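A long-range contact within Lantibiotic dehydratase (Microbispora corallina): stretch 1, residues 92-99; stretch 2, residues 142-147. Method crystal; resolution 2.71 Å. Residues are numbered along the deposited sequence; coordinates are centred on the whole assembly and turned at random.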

# COMPACT_ATOMS: atom_id res chain seq x y z
N MET A 92 -16.97 24.29 43.62
CA MET A 92 -18.03 23.35 43.96
C MET A 92 -19.13 23.48 42.94
O MET A 92 -19.82 22.51 42.66
CB MET A 92 -18.56 23.54 45.38
CG MET A 92 -17.70 22.91 46.48
SD MET A 92 -17.26 21.15 46.28
CE MET A 92 -15.63 21.27 45.52
N GLU A 93 -19.29 24.69 42.40
CA GLU A 93 -20.29 24.95 41.36
C GLU A 93 -19.86 24.31 40.04
O GLU A 93 -20.68 23.76 39.30
CB GLU A 93 -20.50 26.45 41.17
CG GLU A 93 -21.70 26.79 40.30
CD GLU A 93 -21.93 28.29 40.14
OE1 GLU A 93 -21.53 29.06 41.02
OE2 GLU A 93 -22.53 28.70 39.12
N ALA A 94 -18.58 24.42 39.75
CA ALA A 94 -18.02 23.82 38.55
C ALA A 94 -18.17 22.30 38.59
O ALA A 94 -18.53 21.68 37.59
CB ALA A 94 -16.54 24.21 38.38
N VAL A 95 -17.91 21.70 39.75
CA VAL A 95 -17.97 20.24 39.87
C VAL A 95 -19.43 19.75 39.85
O VAL A 95 -19.71 18.65 39.37
CB VAL A 95 -17.16 19.70 41.08
CG1 VAL A 95 -17.35 18.20 41.25
CG2 VAL A 95 -15.69 19.99 40.90
N GLU A 96 -20.35 20.56 40.35
CA GLU A 96 -21.79 20.25 40.26
C GLU A 96 -22.27 20.20 38.80
O GLU A 96 -23.26 19.55 38.47
CB GLU A 96 -22.61 21.29 41.04
CG GLU A 96 -23.35 20.73 42.24
CD GLU A 96 -23.21 21.59 43.49
OE1 GLU A 96 -23.22 22.84 43.37
OE2 GLU A 96 -23.08 21.01 44.59
N LEU A 97 -21.53 20.89 37.94
CA LEU A 97 -21.89 21.00 36.55
C LEU A 97 -21.20 19.94 35.70
O LEU A 97 -21.84 19.31 34.86
CB LEU A 97 -21.50 22.39 36.07
CG LEU A 97 -21.94 22.78 34.67
CD1 LEU A 97 -23.44 22.67 34.57
CD2 LEU A 97 -21.48 24.19 34.41
N ALA A 98 -19.91 19.70 35.93
CA ALA A 98 -19.13 18.77 35.11
C ALA A 98 -19.35 17.32 35.50
O ALA A 98 -19.30 16.42 34.67
CB ALA A 98 -17.63 19.11 35.13
N SER A 99 -19.55 17.09 36.79
CA SER A 99 -19.69 15.73 37.29
C SER A 99 -20.65 15.72 38.47
O SER A 99 -20.22 15.77 39.62
CB SER A 99 -18.32 15.18 37.69
OG SER A 99 -18.45 13.91 38.31
N PRO A 142 -11.52 26.30 27.01
CA PRO A 142 -12.83 26.74 27.51
C PRO A 142 -13.73 25.55 27.73
O PRO A 142 -14.13 24.89 26.78
CB PRO A 142 -13.35 27.63 26.38
CG PRO A 142 -12.14 28.17 25.74
CD PRO A 142 -11.14 27.02 25.78
N PHE A 143 -13.99 25.25 28.99
CA PHE A 143 -14.83 24.14 29.37
C PHE A 143 -16.12 24.68 30.02
O PHE A 143 -16.85 25.45 29.39
CB PHE A 143 -14.08 23.12 30.25
CG PHE A 143 -14.81 21.82 30.43
CD1 PHE A 143 -15.87 21.48 29.57
CD2 PHE A 143 -14.48 20.96 31.45
CE1 PHE A 143 -16.57 20.30 29.73
CE2 PHE A 143 -15.18 19.76 31.62
CZ PHE A 143 -16.22 19.43 30.75
N GLY A 144 -16.44 24.28 31.25
CA GLY A 144 -17.70 24.71 31.84
C GLY A 144 -17.53 25.97 32.65
O GLY A 144 -17.57 27.08 32.11
N LEU A 145 -17.33 25.81 33.95
CA LEU A 145 -16.96 26.94 34.81
C LEU A 145 -15.47 26.91 35.15
O LEU A 145 -15.02 27.64 36.04
CB LEU A 145 -17.78 26.94 36.09
CG LEU A 145 -19.23 27.33 35.89
CD1 LEU A 145 -20.11 26.61 36.90
CD2 LEU A 145 -19.35 28.85 36.00
N PHE A 146 -14.71 26.09 34.44
CA PHE A 146 -13.29 25.99 34.69
C PHE A 146 -12.52 27.02 33.89
O PHE A 146 -11.51 27.54 34.35
CB PHE A 146 -12.80 24.59 34.34
CG PHE A 146 -13.38 23.52 35.21
CD1 PHE A 146 -12.73 23.14 36.37
CD2 PHE A 146 -14.57 22.90 34.87
CE1 PHE A 146 -13.26 22.16 37.19
CE2 PHE A 146 -15.10 21.93 35.68
CZ PHE A 146 -14.45 21.56 36.85
N ALA A 147 -13.00 27.33 32.69
CA ALA A 147 -12.27 28.24 31.82
C ALA A 147 -13.18 28.86 30.78
O ALA A 147 -14.28 28.37 30.53
CB ALA A 147 -11.13 27.51 31.15
O HOH W 1 -17.81 23.45 35.11

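The contact joins one flank of a helix, residues 92-98, to an irregular segment some 45 residues further along the chain, and it is built almost entirely from apolar side chains. Leu-145 contributes the most surface. Its CA-to-CB bond points toward the helix, and the side chain lies along three helical residues: CB is 3.8 Å from Ala-94 CB, while CD1 approaches both Glu-93 CG (3.8 Å) and Leu-97 CD2 (3.7 Å). Glu-93 thus meets the leucine through the aliphatic part of its side chain, its carboxylate oxygens being hydrogen-bonded elsewhere in the structure.

Phe-146 is the second main element. Its CA-to-CB bond runs sideways, but with chi1 near -65° the end of the ring comes nearer the helix. Ala-94 CB sits over one face, 3.9 Å from the ring centroid and 19° off the ring normal, a CH-pi arrangement. Ala-98, one turn further on, meets the same ring differently: its CB lies at the edge, near the ring plane, 3.8 Å from Phe-146 CE2. Ala-98 CB also makes a looser, oblique approach to Phe-143 CE2, at 4.3 Å.

Ala-94 links these two elements, its methyl group touching both Leu-145 and Phe-146. Here the backbones come close, with Ala-94 CA and Leu-145 CA 5.0 Å apart, a spacing that the small alanine side chain accommodates. No direct hydrogen bond crosses between the stretches. Instead, a water bridges them, donating to Ala-94 O at 3.1 Å and accepting from Leu-145 N at 2.7 Å. Ala-94 O also accepts helical hydrogen bonds from Ala-98 N (2.9 Å) and Leu-97 N (3.1 Å), so the water adds to an already engaged carbonyl while giving the loop amide a partner. Polar bridging therefore accompanies the apolar packing at the point of nearest CA approach.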